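Local coordinates for vacuolar protein sorting 29 (Cryptosporidium parvum, PDB 2A22) that probably serves in retromer-type endosomal protein sorting, as a VPS29-family protein built on a calcineurin-like phosphoesterase fold, at residues V108-G112 with E113-G117; S132-Q135 with W136-R139. One frame throughout, in Å; residues are numbered along the deposited sequence.

Interaction 1 comes first along the chain and interaction 2 follows it, both within the calcineurin-like phosphoesterase fold of this single chain. Residues 108-117 form the hairpin of strands 106-111 and 114-119, one edge of a five-stranded mixed sheet. Residues 132-139 lie in helix 130-140, the element that comes next and leads back into the sheet at strand 144-147, directly beside strand 114-119. Their centres are 15 Å apart, and the nearest atoms, at about 7 Å, do not touch. The hairpin turns its apolar face to the other sheet, whereas the helix packs on strands 144-147 and 161-165, so the two contribute to successive layers of the alpha-beta-beta-alpha sandwich.

Interaction 1. Residues V108-G112 with E113-G117; sequences VVQIG and EFKIG
Val109 and Ile116 form an antiparallel hydrogen-bonded pair in the beta hairpin of strands 106-111 and 114-119, whose short segments run at 152° to each other. Val109 N donates to Ile116 O at 2.9 Å, and Ile116 N returns the bond to Val109 O. Ile111 and Phe114 form the next such pair and close a type II' turn, with Gly112 and Glu113 at its corners. Gly112 has a positive phi, a conformation glycine adopts easily because it has no CB to collide with Glu113 N.

The side chains alternate between two faces. Val109, Ile111, Phe114 and Ile116 share the buried one, where Leu60 and Leu189 of the other sheet pack against them; branched and aromatic residues suit this interface between layers. Ile111 and Ile116 meet at their ends, CD1 to CD1 at 4.1 Å. Each has CG1 anti to its carbonyl carbon and an extended chi2, which carries the delta methyls together across the strands. Phe114 turns a ring edge to Ile111 O.

On the other face, Val108, Gln110 and Lys115 are more exposed. The aliphatic part of Lys115 crosses Val108, with CG 3.8 Å from Val108 CG1, while its ammonium continues to a salt bridge with Asp141. The two bonds of the Ile111-Phe114 pair differ in geometry: Ile111 N lies nearly on the C=O line of Phe114, at a C=O...N angle of 167°, whereas Phe114 N approaches Ile111 O from above the carbonyl plane at 2.9 Å.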
ATOM      1  N   VAL A 108      12.741  -0.996   0.608  1.00 24.02           N
ATOM      2  CA  VAL A 108      12.879  -1.596  -0.724  1.00 22.36           C
ATOM      3  C   VAL A 108      12.977  -3.069  -0.486  1.00 21.84           C
ATOM      4  O   VAL A 108      13.781  -3.522   0.332  1.00 22.39           O
ATOM      5  CB  VAL A 108      14.112  -1.092  -1.472  1.00 23.65           C
ATOM      6  CG1 VAL A 108      14.212  -1.741  -2.876  1.00 21.54           C
ATOM      7  CG2 VAL A 108      14.064   0.410  -1.584  1.00 19.55           C
ATOM      8  N   VAL A 109      12.105  -3.820  -1.139  1.00 22.25           N
ATOM      9  CA  VAL A 109      12.024  -5.255  -0.855  1.00 24.03           C
ATOM     10  C   VAL A 109      11.993  -6.029  -2.151  1.00 23.34           C
ATOM     11  O   VAL A 109      11.314  -5.622  -3.108  1.00 24.84           O
ATOM     12  CB  VAL A 109      10.835  -5.613   0.114  1.00 25.57           C
ATOM     13  CG1 VAL A 109       9.563  -5.050  -0.378  1.00 25.10           C
ATOM     14  CG2 VAL A 109      10.702  -7.107   0.318  1.00 27.92           C
ATOM     15  N   GLN A 110      12.773  -7.108  -2.199  1.00 21.73           N
ATOM     16  CA  GLN A 110      12.839  -7.948  -3.394  1.00 23.92           C
ATOM     17  C   GLN A 110      11.723  -8.978  -3.265  1.00 21.31           C
ATOM     18  O   GLN A 110      11.711  -9.749  -2.327  1.00 21.48           O
ATOM     19  CB  GLN A 110      14.220  -8.628  -3.489  1.00 26.20           C
ATOM     20  CG  GLN A 110      14.449  -9.524  -4.717  1.00 26.93           C
ATOM     21  CD  GLN A 110      14.598  -8.746  -6.005  1.00 32.67           C
ATOM     22  OE1 GLN A 110      14.120  -9.172  -7.054  1.00 37.28           O
ATOM     23  NE2 GLN A 110      15.254  -7.604  -5.939  1.00 31.10           N
ATOM     24  N   ILE A 111      10.755  -8.936  -4.173  1.00 19.85           N
ATOM     25  CA  ILE A 111       9.710  -9.967  -4.219  1.00 20.42           C
ATOM     26  C   ILE A 111       9.735 -10.612  -5.605  1.00 20.10           C
ATOM     27  O   ILE A 111       9.463  -9.947  -6.605  1.00 21.69           O
ATOM     28  CB  ILE A 111       8.292  -9.414  -3.850  1.00 20.07           C
ATOM     29  CG1 ILE A 111       8.348  -8.618  -2.532  1.00 16.40           C
ATOM     30  CG2 ILE A 111       7.264 -10.558  -3.758  1.00 17.09           C
ATOM     31  CD1 ILE A 111       6.969  -8.066  -2.071  1.00 17.13           C
ATOM     32  N   GLY A 112      10.126 -11.886  -5.653  1.00 20.78           N
ATOM     33  CA  GLY A 112      10.360 -12.584  -6.915  1.00 20.59           C
ATOM     34  C   GLY A 112      11.308 -11.803  -7.817  1.00 23.29           C
ATOM     35  O   GLY A 112      12.433 -11.475  -7.425  1.00 23.62           O
ATOM     36  N   GLU A 113      10.857 -11.493  -9.027  1.00 21.76           N
ATOM     37  CA  GLU A 113      11.705 -10.788  -9.975  1.00 23.28           C
ATOM     38  C   GLU A 113      11.692  -9.278  -9.757  1.00 23.45           C
ATOM     39  O   GLU A 113      12.368  -8.569 -10.486  1.00 21.31           O
ATOM     40  CB  GLU A 113      11.274 -11.084 -11.431  1.00 24.93           C
ATOM     41  CG  GLU A 113      11.319 -12.554 -11.804  1.00 21.85           C
ATOM     42  CD  GLU A 113      12.664 -13.164 -11.484  1.00 20.86           C
ATOM     43  OE1 GLU A 113      13.661 -12.702 -12.038  1.00 21.26           O
ATOM     44  OE2 GLU A 113      12.725 -14.104 -10.689  1.00 19.82           O
ATOM     45  N   PHE A 114      10.919  -8.790  -8.784  1.00 20.94           N
ATOM     46  CA  PHE A 114      10.724  -7.334  -8.668  1.00 23.23           C
ATOM     47  C   PHE A 114      11.277  -6.706  -7.393  1.00 22.85           C
ATOM     48  O   PHE A 114      11.079  -7.226  -6.300  1.00 24.99           O
ATOM     49  CB  PHE A 114       9.237  -6.976  -8.872  1.00 22.82           C
ATOM     50  CG  PHE A 114       8.718  -7.432 -10.189  1.00 23.80           C
ATOM     51  CD1 PHE A 114       8.850  -6.618 -11.317  1.00 24.12           C
ATOM     52  CD2 PHE A 114       8.183  -8.720 -10.331  1.00 18.32           C
ATOM     53  CE1 PHE A 114       8.413  -7.066 -12.574  1.00 25.03           C
ATOM     54  CE2 PHE A 114       7.751  -9.187 -11.566  1.00 18.19           C
ATOM     55  CZ  PHE A 114       7.873  -8.358 -12.703  1.00 22.78           C
ATOM     56  N   LYS A 115      11.988  -5.599  -7.566  1.00 22.97           N
ATOM     57  CA  LYS A 115      12.442  -4.747  -6.472  1.00 24.85           C
ATOM     58  C   LYS A 115      11.316  -3.740  -6.284  1.00 22.60           C
ATOM     59  O   LYS A 115      10.937  -3.010  -7.219  1.00 21.88           O
ATOM     60  CB  LYS A 115      13.723  -4.018  -6.892  1.00 24.81           C
ATOM     61  CG  LYS A 115      14.848  -3.991  -5.884  1.00 32.96           C
ATOM     62  CD  LYS A 115      16.183  -3.636  -6.591  1.00 32.27           C
ATOM     63  CE  LYS A 115      17.160  -2.847  -5.686  1.00 40.80           C
ATOM     64  NZ  LYS A 115      18.235  -2.124  -6.481  1.00 36.61           N
ATOM     65  N   ILE A 116      10.777  -3.691  -5.076  1.00 22.41           N
ATOM     66  CA  ILE A 116       9.633  -2.837  -4.816  1.00 22.10           C
ATOM     67  C   ILE A 116       9.956  -1.762  -3.775  1.00 21.78           C
ATOM     68  O   ILE A 116      10.354  -2.074  -2.634  1.00 23.87           O
ATOM     69  CB  ILE A 116       8.398  -3.683  -4.431  1.00 22.91           C
ATOM     70  CG1 ILE A 116       8.293  -4.878  -5.405  1.00 23.71           C
ATOM     71  CG2 ILE A 116       7.133  -2.798  -4.390  1.00 20.73           C
ATOM     72  CD1 ILE A 116       6.987  -5.681  -5.359  1.00 24.32           C
ATOM     73  N   GLY A 117       9.769  -0.501  -4.170  1.00 20.62           N
ATOM     74  CA  GLY A 117       9.954   0.629  -3.262  1.00 18.23           C
ATOM     75  C   GLY A 117       8.635   0.973  -2.587  1.00 18.74           C
ATOM     76  O   GLY A 117       7.579   0.929  -3.230  1.00 19.35           O
TER

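Interaction 2. Residues S132-Q135 with W136-R139; sequences SLEQ and WQRR
Residues 132-135 and 136-139 are consecutive turns of helix 130-140, joined by four i to i+4 backbone hydrogen bonds: Trp136 N to Ser132 O at 3.1 Å, Gln137 N to Leu133 O at 3.0 Å, Arg138 N to Glu134 O and Arg139 N to Gln135 O.

Along one side, Glu134 and Arg138 form a salt bridge between residues four apart. Arg138 NH2 donates to Glu134 OE2 at 3.0 Å, with an N-H...O angle of 166°. Glu134 OE2 lies at the edge of the Arg138 guanidinium, in its plane, but the two flat groups stand 86° apart, and NH2 meets OE2 from above the carboxylate plane. Glu134 has CG anti to the backbone N (chi1 -161°) and then extends, carrying its carboxylate across to the end of Arg138, whose chain it crosses at a slant. Asn159 also donates to OE2, giving the oxygen of this buried glutamate a second polar partner and probably stabilising its negative charge.

Ser132 and Trp136 are linked through water 1, which lies in the indole plane at its edge and accepts from Trp136 NE1 at 2.9 Å. The same water hydrogen-bonds to Ser132 OG, whose small hydroxyl also pairs with Leu125 O. Arg139 places NH2 over one face of the indole, 3.6 Å above its plane and offset toward the rim, an off-centre approach of a cation to an aromatic surface.

Leu133 suits the inward side, touching Leu145 and Thr147 on strand 144-147 and Phe163 on strand 161-165. With polar side chains bridging its turns and an apolar anchor on the sheet, the segment is the amphipathic helix of a beta-alpha-beta crossover from strand 114-119 to strand 144-147, as in calcineurin-like phosphoesterase folds.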
ATOM      1  N   SER A 132       8.217  13.627 -10.162  1.00 34.69           N
ATOM      2  CA  SER A 132       8.823  13.519  -8.853  1.00 34.53           C
ATOM      3  C   SER A 132       8.783  12.051  -8.372  1.00 34.13           C
ATOM      4  O   SER A 132       9.760  11.512  -7.803  1.00 31.68           O
ATOM      5  CB  SER A 132       8.138  14.475  -7.894  1.00 34.78           C
ATOM      6  OG  SER A 132       8.858  14.549  -6.675  1.00 44.24           O
ATOM      7  N   LEU A 133       7.670  11.383  -8.653  1.00 32.44           N
ATOM      8  CA  LEU A 133       7.572   9.955  -8.347  1.00 31.60           C
ATOM      9  C   LEU A 133       8.694   9.194  -9.022  1.00 31.31           C
ATOM     10  O   LEU A 133       9.371   8.368  -8.392  1.00 30.66           O
ATOM     11  CB  LEU A 133       6.215   9.390  -8.753  1.00 29.16           C
ATOM     12  CG  LEU A 133       5.101   9.680  -7.748  1.00 29.86           C
ATOM     13  CD1 LEU A 133       3.808   9.106  -8.291  1.00 23.55           C
ATOM     14  CD2 LEU A 133       5.406   9.144  -6.316  1.00 21.24           C
ATOM     15  N   GLU A 134       8.911   9.509 -10.298  1.00 31.78           N
ATOM     16  CA  GLU A 134       9.971   8.861 -11.070  1.00 34.20           C
ATOM     17  C   GLU A 134      11.383   9.124 -10.518  1.00 31.00           C
ATOM     18  O   GLU A 134      12.239   8.252 -10.577  1.00 28.62           O
ATOM     19  CB  GLU A 134       9.883   9.219 -12.553  1.00 32.35           C
ATOM     20  CG  GLU A 134      10.667   8.222 -13.424  1.00 42.22           C
ATOM     21  CD  GLU A 134      10.723   8.603 -14.900  1.00 42.19           C
ATOM     22  OE1 GLU A 134      10.520   9.802 -15.233  1.00 50.30           O
ATOM     23  OE2 GLU A 134      10.984   7.692 -15.719  1.00 49.04           O
ATOM     24  N   GLN A 135      11.603  10.308  -9.952  1.00 31.03           N
ATOM     25  CA  GLN A 135      12.881  10.617  -9.294  1.00 32.92           C
ATOM     26  C   GLN A 135      13.107   9.762  -8.052  1.00 31.65           C
ATOM     27  O   GLN A 135      14.239   9.389  -7.727  1.00 30.27           O
ATOM     28  CB  GLN A 135      12.950  12.108  -8.964  1.00 34.37           C
ATOM     29  CG  GLN A 135      12.718  12.961 -10.235  1.00 42.94           C
ATOM     30  CD  GLN A 135      13.035  14.436 -10.043  1.00 53.47           C
ATOM     31  OE1 GLN A 135      14.206  14.818  -9.940  1.00 56.32           O
ATOM     32  NE2 GLN A 135      11.989  15.282 -10.009  1.00 55.59           N
ATOM     33  N   TRP A 136      12.008   9.441  -7.371  1.00 29.72           N
ATOM     34  CA  TRP A 136      12.050   8.545  -6.240  1.00 28.66           C
ATOM     35  C   TRP A 136      12.249   7.081  -6.608  1.00 27.77           C
ATOM     36  O   TRP A 136      12.979   6.407  -5.892  1.00 28.24           O
ATOM     37  CB  TRP A 136      10.835   8.743  -5.331  1.00 27.49           C
ATOM     38  CG  TRP A 136      11.003   9.949  -4.463  1.00 27.06           C
ATOM     39  CD1 TRP A 136      10.532  11.225  -4.702  1.00 28.70           C
ATOM     40  CD2 TRP A 136      11.729  10.015  -3.234  1.00 25.06           C
ATOM     41  NE1 TRP A 136      10.910  12.070  -3.669  1.00 27.62           N
ATOM     42  CE2 TRP A 136      11.640  11.348  -2.760  1.00 28.20           C
ATOM     43  CE3 TRP A 136      12.435   9.074  -2.474  1.00 25.92           C
ATOM     44  CZ2 TRP A 136      12.236  11.756  -1.559  1.00 30.64           C
ATOM     45  CZ3 TRP A 136      13.012   9.480  -1.275  1.00 27.28           C
ATOM     46  CH2 TRP A 136      12.912  10.802  -0.833  1.00 28.29           C
ATOM     47  N   GLN A 137      11.643   6.574  -7.693  1.00 26.59           N
ATOM     48  CA  GLN A 137      11.955   5.175  -8.059  1.00 28.01           C
ATOM     49  C   GLN A 137      13.423   4.998  -8.399  1.00 28.23           C
ATOM     50  O   GLN A 137      14.023   3.997  -8.019  1.00 28.57           O
ATOM     51  CB  GLN A 137      11.058   4.541  -9.147  1.00 26.76           C
ATOM     52  CG  GLN A 137      11.184   5.045 -10.539  1.00 30.79           C
ATOM     53  CD  GLN A 137      12.253   4.383 -11.420  1.00 28.17           C
ATOM     54  OE1 GLN A 137      13.006   3.471 -11.038  1.00 31.01           O
ATOM     55  NE2 GLN A 137      12.311   4.862 -12.619  1.00 32.66           N
ATOM     56  N   ARG A 138      13.978   5.979  -9.106  1.00 29.53           N
ATOM     57  CA  ARG A 138      15.379   5.957  -9.511  1.00 32.63           C
ATOM     58  C   ARG A 138      16.265   6.038  -8.266  1.00 30.86           C
ATOM     59  O   ARG A 138      17.256   5.302  -8.146  1.00 27.58           O
ATOM     60  CB  ARG A 138      15.667   7.108 -10.482  1.00 32.42           C
ATOM     61  CG  ARG A 138      15.135   6.842 -11.873  1.00 38.62           C
ATOM     62  CD  ARG A 138      15.612   7.863 -12.922  1.00 40.20           C
ATOM     63  NE  ARG A 138      14.618   7.955 -13.999  1.00 51.80           N
ATOM     64  CZ  ARG A 138      14.828   8.482 -15.210  1.00 54.18           C
ATOM     65  NH1 ARG A 138      16.014   8.983 -15.534  1.00 55.78           N
ATOM     66  NH2 ARG A 138      13.842   8.500 -16.106  1.00 53.51           N
ATOM     67  N   ARG A 139      15.882   6.913  -7.330  1.00 30.66           N
ATOM     68  CA  ARG A 139      16.607   7.012  -6.073  1.00 31.58           C
ATOM     69  C   ARG A 139      16.613   5.683  -5.344  1.00 32.76           C
ATOM     70  O   ARG A 139      17.678   5.215  -4.906  1.00 32.97           O
ATOM     71  CB  ARG A 139      16.028   8.101  -5.176  1.00 33.35           C
ATOM     72  CG  ARG A 139      16.358   7.893  -3.706  1.00 39.63           C
ATOM     73  CD  ARG A 139      17.039   9.091  -3.071  1.00 46.21           C
ATOM     74  NE  ARG A 139      16.358  10.337  -3.407  1.00 46.64           N
ATOM     75  CZ  ARG A 139      16.173  11.343  -2.556  1.00 51.74           C
ATOM     76  NH1 ARG A 139      16.601  11.256  -1.283  1.00 46.63           N
ATOM     77  NH2 ARG A 139      15.537  12.433  -2.981  1.00 49.84           N
TER
HETATM   78  O   HOH W   1      10.244  14.859  -4.173  1.00 41.19           O